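Local coordinates for cell cycle serine/threonine-protein kinase CDC5/MSD2 (Saccharomyces cerevisiae, PDB 6MF4) that phosphorylates serine and threonine residues of proteins and is required for the cell cycle, with a role in mitotic exit, the part described here being its phosphoprotein-binding polo-box domain, at residues Asp197-Arg202 / Glu213-Thr218; Pro96-Lys101 / Thr218-Phe223. All blocks are in the same frame, centred on the assembly; numbering follows the deposited sequence.

In the fold
Contact 1 lies within the second polo box and contact 2 between the two boxes. Contact 1 pairs neighbouring strands of the second polo box, 200-205 and 209-214; it is largely buried and rests on backbone bonds, with a salt bridge at one end. Contact 2 sets the start of the first box's edge strand, 99-103, against strand 219-223 of the second; it is smaller and partly buried, and hydrogen bonds of a glutamine side-chain amide carry it. Both reach the same sheet, share T218 and touch: L214 CD1 of contact 1 lies 3.5 Å from M97 O of contact 2.

Contact 1: Asp197-Arg202 / Glu213-Thr218; sequences DVFLRR and ELSDGT
The open end of a beta hairpin in the second polo box, with a classic beta bulge, brings R202 and E213 together. R201 and R202 both face E213, whose carbonyl O takes a bond from R201 N (2.9 Å) and a weak one from R202 N; E213 N returns a bond to R202 O. The two side chains of R202 and E213 run side by side, and R202 grips the carboxylate side-on: NE reaches OE2 of E213 at 2.7 Å from above the carboxylate plane, while NH2 meets the syn lone pair of OE1 at 3.0 Å. The bend at chi3 (63°) places R202 NE beside OE2 of E213. The guanidinium and carboxylate planes stay 49° apart. An alanine in place of R202 would probably leave the E213 carboxylate without this two-point charge partner and freer to turn.

Beyond the paired strands, S215 takes over. Its OG, turned between backbone N and carbonyl carbon (chi1 61°), accepts a nearly straight bond from F199 N (2.9 Å), and S215 N donates to F199 O. S215 CB approaches the F199 ring obliquely, 3.4 Å from CE1. Over one face of the R201 guanidinium sits S215 O, and a water at the edge of that guanidinium links R201 NH1 to L214 O. V198 CG1 packs on L214 CB at 3.7 Å. A type I turn from L214 to G217 then reverses the chain, and an Asx turn follows, D216 OD1 accepting from T218 N.

D197 OD2 is hydrogen-bonded to W140 and to the zinc ligand H194. Helix 56-82 packs on R201, R202 and E213, K283 of helix 269-283 touches the salt-bridged pair, and Y113 and F111 of strand 111-115 meet F199 and L200.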
ATOM      1  N   ASP A 197     -10.011  -2.578  -7.379  1.00 17.46           N
ATOM      2  CA  ASP A 197      -9.201  -3.659  -6.824  1.00 18.25           C
ATOM      3  C   ASP A 197      -7.750  -3.214  -6.679  1.00 15.60           C
ATOM      4  O   ASP A 197      -7.223  -2.491  -7.519  1.00 15.88           O
ATOM      5  CB  ASP A 197      -9.286  -4.915  -7.697  1.00 16.29           C
ATOM      6  CG  ASP A 197     -10.599  -5.670  -7.517  1.00 18.56           C
ATOM      7  OD1 ASP A 197     -11.521  -5.127  -6.869  1.00 18.39           O
ATOM      8  OD2 ASP A 197     -10.708  -6.804  -8.032  1.00 18.79           O
ATOM      9  N   VAL A 198      -7.119  -3.677  -5.606  1.00 17.31           N
ATOM     10  CA  VAL A 198      -5.763  -3.286  -5.244  1.00 15.18           C
ATOM     11  C   VAL A 198      -5.028  -4.482  -4.657  1.00 16.82           C
ATOM     12  O   VAL A 198      -5.644  -5.316  -3.993  1.00 16.48           O
ATOM     13  CB  VAL A 198      -5.781  -2.133  -4.213  1.00 23.18           C
ATOM     14  CG1 VAL A 198      -4.391  -1.851  -3.667  1.00 26.25           C
ATOM     15  CG2 VAL A 198      -6.373  -0.874  -4.824  1.00 24.27           C
ATOM     16  N   PHE A 199      -3.722  -4.570  -4.908  1.00 14.50           N
ATOM     17  CA  PHE A 199      -2.885  -5.559  -4.237  1.00 14.80           C
ATOM     18  C   PHE A 199      -1.586  -4.914  -3.767  1.00 13.16           C
ATOM     19  O   PHE A 199      -1.255  -3.786  -4.154  1.00 13.79           O
ATOM     20  CB  PHE A 199      -2.595  -6.759  -5.151  1.00 16.12           C
ATOM     21  CG  PHE A 199      -1.609  -6.477  -6.251  1.00 14.48           C
ATOM     22  CD1 PHE A 199      -1.981  -5.748  -7.366  1.00 19.30           C
ATOM     23  CD2 PHE A 199      -0.315  -6.972  -6.182  1.00 15.92           C
ATOM     24  CE1 PHE A 199      -1.075  -5.500  -8.386  1.00 25.25           C
ATOM     25  CE2 PHE A 199       0.592  -6.728  -7.197  1.00 17.07           C
ATOM     26  CZ  PHE A 199       0.212  -5.988  -8.297  1.00 20.04           C
ATOM     27  N   LEU A 200      -0.864  -5.638  -2.922  1.00 15.62           N
ATOM     28  CA  LEU A 200       0.393  -5.159  -2.364  1.00 16.13           C
ATOM     29  C   LEU A 200       1.550  -5.482  -3.301  1.00 14.75           C
ATOM     30  O   LEU A 200       1.826  -6.645  -3.569  1.00 16.56           O
ATOM     31  CB  LEU A 200       0.633  -5.793  -0.996  1.00 15.92           C
ATOM     32  CG  LEU A 200       1.930  -5.432  -0.277  1.00 18.92           C
ATOM     33  CD1 LEU A 200       1.917  -3.963   0.090  1.00 15.31           C
ATOM     34  CD2 LEU A 200       2.102  -6.306   0.957  1.00 17.90           C
ATOM     35  N   ARG A 201       2.222  -4.452  -3.800  1.00 15.24           N
ATOM     36  CA  ARG A 201       3.341  -4.652  -4.714  1.00 14.43           C
ATOM     37  C   ARG A 201       4.648  -4.892  -3.970  1.00 17.71           C
ATOM     38  O   ARG A 201       5.455  -5.730  -4.368  1.00 17.50           O
ATOM     39  CB  ARG A 201       3.515  -3.449  -5.628  1.00 18.25           C
ATOM     40  CG  ARG A 201       2.412  -3.238  -6.634  1.00 20.62           C
ATOM     41  CD  ARG A 201       2.579  -1.861  -7.259  1.00 22.57           C
ATOM     42  NE  ARG A 201       1.965  -1.777  -8.571  1.00 31.47           N
ATOM     43  CZ  ARG A 201       1.892  -0.666  -9.292  1.00 30.35           C
ATOM     44  NH1 ARG A 201       2.383   0.476  -8.827  1.00 27.98           N
ATOM     45  NH2 ARG A 201       1.308  -0.699 -10.480  1.00 27.95           N
ATOM     46  N   ARG A 202       4.865  -4.127  -2.908  1.00 16.13           N
ATOM     47  CA  ARG A 202       6.105  -4.225  -2.151  1.00 17.05           C
ATOM     48  C   ARG A 202       5.873  -3.792  -0.715  1.00 19.81           C
ATOM     49  O   ARG A 202       5.130  -2.846  -0.455  1.00 15.32           O
ATOM     50  CB  ARG A 202       7.203  -3.373  -2.797  1.00 18.44           C
ATOM     51  CG  ARG A 202       8.558  -3.451  -2.091  1.00 19.49           C
ATOM     52  CD  ARG A 202       9.688  -2.909  -2.957  1.00 19.81           C
ATOM     53  NE  ARG A 202       9.526  -1.494  -3.272  1.00 18.62           N
ATOM     54  CZ  ARG A 202      10.245  -0.839  -4.177  1.00 21.95           C
ATOM     55  NH1 ARG A 202      11.175  -1.473  -4.880  1.00 21.13           N
ATOM     56  NH2 ARG A 202      10.018   0.450  -4.398  1.00 23.55           N
ATOM     57  N   GLU A 213       3.502  -0.547  -0.253  1.00 14.17           N
ATOM     58  CA  GLU A 213       3.318   0.100  -1.547  1.00 14.54           C
ATOM     59  C   GLU A 213       2.206  -0.624  -2.305  1.00 17.19           C
ATOM     60  O   GLU A 213       2.399  -1.737  -2.789  1.00 16.04           O
ATOM     61  CB  GLU A 213       4.634   0.095  -2.334  1.00 17.57           C
ATOM     62  CG  GLU A 213       5.771   0.758  -1.571  1.00 19.39           C
ATOM     63  CD  GLU A 213       7.116   0.658  -2.267  1.00 19.99           C
ATOM     64  OE1 GLU A 213       7.248   1.141  -3.413  1.00 22.17           O
ATOM     65  OE2 GLU A 213       8.050   0.102  -1.654  1.00 20.54           O
ATOM     66  N   LEU A 214       1.034   0.004  -2.367  1.00 16.32           N
ATOM     67  CA  LEU A 214      -0.144  -0.607  -2.984  1.00 15.38           C
ATOM     68  C   LEU A 214      -0.229  -0.278  -4.465  1.00 18.44           C
ATOM     69  O   LEU A 214       0.325   0.720  -4.927  1.00 19.01           O
ATOM     70  CB  LEU A 214      -1.419  -0.147  -2.278  1.00 18.56           C
ATOM     71  CG  LEU A 214      -1.492  -0.423  -0.774  1.00 18.64           C
ATOM     72  CD1 LEU A 214      -2.817   0.059  -0.209  1.00 20.91           C
ATOM     73  CD2 LEU A 214      -1.288  -1.902  -0.474  1.00 21.39           C
ATOM     74  N   SER A 215      -0.950  -1.116  -5.201  1.00 18.05           N
ATOM     75  CA  SER A 215      -0.928  -1.071  -6.656  1.00 18.12           C
ATOM     76  C   SER A 215      -1.640   0.142  -7.252  1.00 21.61           C
ATOM     77  O   SER A 215      -1.521   0.391  -8.452  1.00 22.97           O
ATOM     78  CB  SER A 215      -1.545  -2.354  -7.221  1.00 19.79           C
ATOM     79  OG  SER A 215      -2.893  -2.497  -6.811  1.00 17.60           O
ATOM     80  N   ASP A 216      -2.378   0.889  -6.436  1.00 19.02           N
ATOM     81  CA  ASP A 216      -3.034   2.105  -6.919  1.00 23.79           C
ATOM     82  C   ASP A 216      -2.189   3.351  -6.656  1.00 28.46           C
ATOM     83  O   ASP A 216      -2.616   4.466  -6.947  1.00 24.75           O
ATOM     84  CB  ASP A 216      -4.419   2.267  -6.282  1.00 24.76           C
ATOM     85  CG  ASP A 216      -4.370   2.360  -4.767  1.00 30.93           C
ATOM     86  OD1 ASP A 216      -3.282   2.188  -4.183  1.00 24.14           O
ATOM     87  OD2 ASP A 216      -5.435   2.591  -4.157  1.00 32.10           O
ATOM     88  N   GLY A 217      -0.990   3.159  -6.109  1.00 24.42           N
ATOM     89  CA  GLY A 217      -0.075   4.263  -5.867  1.00 28.05           C
ATOM     90  C   GLY A 217      -0.133   4.803  -4.451  1.00 26.29           C
ATOM     91  O   GLY A 217       0.558   5.768  -4.117  1.00 25.71           O
ATOM     92  N   THR A 218      -0.958   4.185  -3.614  1.00 23.07           N
ATOM     93  CA  THR A 218      -1.044   4.565  -2.210  1.00 20.17           C
ATOM     94  C   THR A 218       0.107   3.957  -1.416  1.00 19.34           C
ATOM     95  O   THR A 218       0.494   2.808  -1.640  1.00 20.48           O
ATOM     96  CB  THR A 218      -2.393   4.131  -1.602  1.00 21.30           C
ATOM     97  OG1 THR A 218      -3.441   4.923  -2.172  1.00 27.60           O
ATOM     98  CG2 THR A 218      -2.413   4.306  -0.084  1.00 27.49           C
TER
HETATM   99  O   HOH W   1      -4.856  -1.541  -8.240  1.00 24.88           O
HETATM  100  O   HOH W   2       3.184   1.014  -6.048  1.00 18.67           O

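Contact 2: Pro96-Lys101 / Thr218-Phe223; sequences PMIVTK and TFQFNF
Q220 and V99 join the two polo boxes of the domain, a case of a side-chain amide imitating the edge of a neighbouring strand. The CA atoms of I98 and Q220 are 7.0 Å apart, and the Q220 side chain bridges that separation. CG stands anti to the backbone N (chi1 -177°) and CD continues the extended chain (chi2 174°), so the amide is delivered to V99. There it binds both backbone polar groups of one residue: V99 N donates to a lone pair of Q220 OE1 at 2.7 Å, and Q220 NE2 donates to V99 O at 3.0 Å, almost straight at 173°. The acceptor V99 O lies close to the amide plane of Q220.

A third bond fixes the rotation of this amide. Q220 NE2 also donates to OD1 of N222, two residues along the same strand, again with the acceptor near the amide plane; both bonds from NE2 thus oppose a flip of the group. OE1 is further enclosed by I98, whose CA comes within 3.3 Å.

At the other end the contact is looser, made by van der Waals approaches and not by hydrogen bonds. T218 CG2, anti to its backbone N, lies 3.9 Å from M97 O, a buried carbonyl with no polar partner in the model, and P96 CB rests beside T218. On the far side of strand 219-223, F219, F221 and F223 pack on helix 269-283, which leaves T218 and Q220 to face the first box. A water completes the join, donating to V99 O at 2.7 Å and accepting from N222 ND2 at 2.9 Å.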
ATOM      1  N   PRO A  96      -8.339   6.195   1.080  1.00 23.93           N
ATOM      2  CA  PRO A  96      -7.646   5.200   0.262  1.00 20.84           C
ATOM      3  C   PRO A  96      -7.854   3.785   0.772  1.00 20.35           C
ATOM      4  O   PRO A  96      -8.345   3.583   1.883  1.00 20.54           O
ATOM      5  CB  PRO A  96      -6.179   5.605   0.400  1.00 26.35           C
ATOM      6  CG  PRO A  96      -6.099   6.138   1.781  1.00 25.98           C
ATOM      7  CD  PRO A  96      -7.411   6.861   2.014  1.00 25.63           C
ATOM      8  N   MET A  97      -7.488   2.821  -0.063  1.00 20.23           N
ATOM      9  CA  MET A  97      -7.325   1.440   0.354  1.00 28.21           C
ATOM     10  C   MET A  97      -6.282   1.389   1.456  1.00 22.13           C
ATOM     11  O   MET A  97      -5.266   2.078   1.364  1.00 24.21           O
ATOM     12  CB  MET A  97      -6.874   0.581  -0.827  1.00 26.39           C
ATOM     13  CG  MET A  97      -6.969  -0.912  -0.596  1.00 34.35           C
ATOM     14  SD  MET A  97      -8.643  -1.489  -0.277  1.00 34.49           S
ATOM     15  CE  MET A  97      -9.600  -0.496  -1.428  1.00 34.83           C
ATOM     16  N   ILE A  98      -6.512   0.588   2.492  1.00 16.06           N
ATOM     17  CA  ILE A  98      -5.488   0.410   3.521  1.00 16.92           C
ATOM     18  C   ILE A  98      -5.322  -1.056   3.893  1.00 18.36           C
ATOM     19  O   ILE A  98      -6.230  -1.871   3.721  1.00 18.10           O
ATOM     20  CB  ILE A  98      -5.786   1.228   4.808  1.00 25.74           C
ATOM     21  CG1 ILE A  98      -7.009   0.691   5.550  1.00 30.60           C
ATOM     22  CG2 ILE A  98      -5.954   2.714   4.475  1.00 31.11           C
ATOM     23  CD1 ILE A  98      -7.188   1.310   6.920  1.00 33.50           C
ATOM     24  N   VAL A  99      -4.131  -1.372   4.381  1.00 15.81           N
ATOM     25  CA  VAL A  99      -3.832  -2.676   4.942  1.00 18.26           C
ATOM     26  C   VAL A  99      -4.268  -2.679   6.399  1.00 18.68           C
ATOM     27  O   VAL A  99      -3.802  -1.857   7.184  1.00 18.25           O
ATOM     28  CB  VAL A  99      -2.330  -2.995   4.835  1.00 19.99           C
ATOM     29  CG1 VAL A  99      -2.008  -4.329   5.492  1.00 16.06           C
ATOM     30  CG2 VAL A  99      -1.902  -2.991   3.383  1.00 19.51           C
ATOM     31  N   THR A 100      -5.166  -3.593   6.751  1.00 15.10           N
ATOM     32  CA  THR A 100      -5.743  -3.629   8.094  1.00 16.69           C
ATOM     33  C   THR A 100      -5.104  -4.710   8.954  1.00 18.65           C
ATOM     34  O   THR A 100      -5.225  -4.694  10.179  1.00 18.63           O
ATOM     35  CB  THR A 100      -7.257  -3.875   8.039  1.00 15.93           C
ATOM     36  OG1 THR A 100      -7.515  -5.119   7.378  1.00 19.27           O
ATOM     37  CG2 THR A 100      -7.947  -2.749   7.286  1.00 17.46           C
ATOM     38  N   LYS A 101      -4.421  -5.642   8.298  1.00 15.44           N
ATOM     39  CA  LYS A 101      -3.840  -6.795   8.965  1.00 15.40           C
ATOM     40  C   LYS A 101      -2.715  -7.364   8.109  1.00 15.63           C
ATOM     41  O   LYS A 101      -2.835  -7.407   6.889  1.00 17.15           O
ATOM     42  CB  LYS A 101      -4.919  -7.850   9.202  1.00 21.71           C
ATOM     43  CG  LYS A 101      -5.111  -8.271  10.638  1.00 41.47           C
ATOM     44  N   THR A 218      -0.958   4.185  -3.614  1.00 23.07           N
ATOM     45  CA  THR A 218      -1.044   4.565  -2.210  1.00 20.17           C
ATOM     46  C   THR A 218       0.107   3.957  -1.416  1.00 19.34           C
ATOM     47  O   THR A 218       0.494   2.808  -1.640  1.00 20.48           O
ATOM     48  CB  THR A 218      -2.393   4.131  -1.602  1.00 21.30           C
ATOM     49  OG1 THR A 218      -3.441   4.923  -2.172  1.00 27.60           O
ATOM     50  CG2 THR A 218      -2.413   4.306  -0.084  1.00 27.49           C
ATOM     51  N   PHE A 219       0.659   4.751  -0.502  1.00 17.80           N
ATOM     52  CA  PHE A 219       1.698   4.295   0.413  1.00 15.61           C
ATOM     53  C   PHE A 219       1.165   4.314   1.830  1.00 21.33           C
ATOM     54  O   PHE A 219       0.573   5.303   2.253  1.00 22.65           O
ATOM     55  CB  PHE A 219       2.944   5.179   0.313  1.00 17.49           C
ATOM     56  CG  PHE A 219       3.639   5.103  -1.016  1.00 18.96           C
ATOM     57  CD1 PHE A 219       3.226   5.888  -2.078  1.00 18.05           C
ATOM     58  CD2 PHE A 219       4.711   4.248  -1.202  1.00 23.25           C
ATOM     59  CE1 PHE A 219       3.872   5.822  -3.298  1.00 20.09           C
ATOM     60  CE2 PHE A 219       5.359   4.178  -2.422  1.00 23.41           C
ATOM     61  CZ  PHE A 219       4.937   4.963  -3.469  1.00 18.07           C
ATOM     62  N   GLN A 220       1.366   3.222   2.560  1.00 14.84           N
ATOM     63  CA  GLN A 220       0.941   3.151   3.950  1.00 17.14           C
ATOM     64  C   GLN A 220       2.142   2.935   4.853  1.00 18.60           C
ATOM     65  O   GLN A 220       3.034   2.145   4.538  1.00 19.10           O
ATOM     66  CB  GLN A 220      -0.080   2.034   4.152  1.00 17.92           C
ATOM     67  CG  GLN A 220      -0.610   1.953   5.566  1.00 17.48           C
ATOM     68  CD  GLN A 220      -1.718   0.932   5.700  1.00 20.09           C
ATOM     69  OE1 GLN A 220      -2.442   0.661   4.742  1.00 19.18           O
ATOM     70  NE2 GLN A 220      -1.845   0.349   6.886  1.00 17.64           N
ATOM     71  N   PHE A 221       2.149   3.645   5.976  1.00 15.35           N
ATOM     72  CA  PHE A 221       3.235   3.570   6.941  1.00 17.17           C
ATOM     73  C   PHE A 221       2.683   3.270   8.326  1.00 20.36           C
ATOM     74  O   PHE A 221       1.953   4.081   8.899  1.00 20.17           O
ATOM     75  CB  PHE A 221       4.026   4.879   6.956  1.00 21.24           C
ATOM     76  CG  PHE A 221       4.558   5.278   5.610  1.00 20.53           C
ATOM     77  CD1 PHE A 221       3.754   5.946   4.705  1.00 18.82           C
ATOM     78  CD2 PHE A 221       5.863   4.985   5.251  1.00 18.41           C
ATOM     79  CE1 PHE A 221       4.238   6.311   3.462  1.00 16.81           C
ATOM     80  CE2 PHE A 221       6.350   5.350   4.014  1.00 19.88           C
ATOM     81  CZ  PHE A 221       5.538   6.013   3.120  1.00 17.30           C
ATOM     82  N   ASN A 222       3.025   2.093   8.846  1.00 19.16           N
ATOM     83  CA  ASN A 222       2.627   1.678  10.189  1.00 24.24           C
ATOM     84  C   ASN A 222       3.784   1.864  11.161  1.00 23.85           C
ATOM     85  O   ASN A 222       4.774   1.133  11.104  1.00 23.33           O
ATOM     86  CB  ASN A 222       2.182   0.213  10.202  1.00 23.05           C
ATOM     87  CG  ASN A 222       0.874  -0.018   9.472  1.00 23.66           C
ATOM     88  OD1 ASN A 222       0.331   0.879   8.823  1.00 22.52           O
ATOM     89  ND2 ASN A 222       0.357  -1.240   9.577  1.00 24.00           N
ATOM     90  N   PHE A 223       3.656   2.839  12.056  1.00 26.17           N
ATOM     91  CA  PHE A 223       4.721   3.154  13.001  1.00 30.18           C
ATOM     92  C   PHE A 223       4.569   2.339  14.286  1.00 33.24           C
ATOM     93  O   PHE A 223       3.493   1.815  14.576  1.00 30.37           O
ATOM     94  CB  PHE A 223       4.725   4.656  13.302  1.00 27.35           C
ATOM     95  CG  PHE A 223       4.906   5.513  12.078  1.00 22.42           C
ATOM     96  CD1 PHE A 223       6.172   5.878  11.652  1.00 25.01           C
ATOM     97  CD2 PHE A 223       3.810   5.936  11.343  1.00 23.41           C
ATOM     98  CE1 PHE A 223       6.341   6.657  10.520  1.00 25.09           C
ATOM     99  CE2 PHE A 223       3.973   6.711  10.211  1.00 24.33           C
ATOM    100  CZ  PHE A 223       5.237   7.074   9.799  1.00 22.54           C
TER
HETATM  101  O   HOH W   3      -2.184  -2.516   9.215  1.00 29.33           O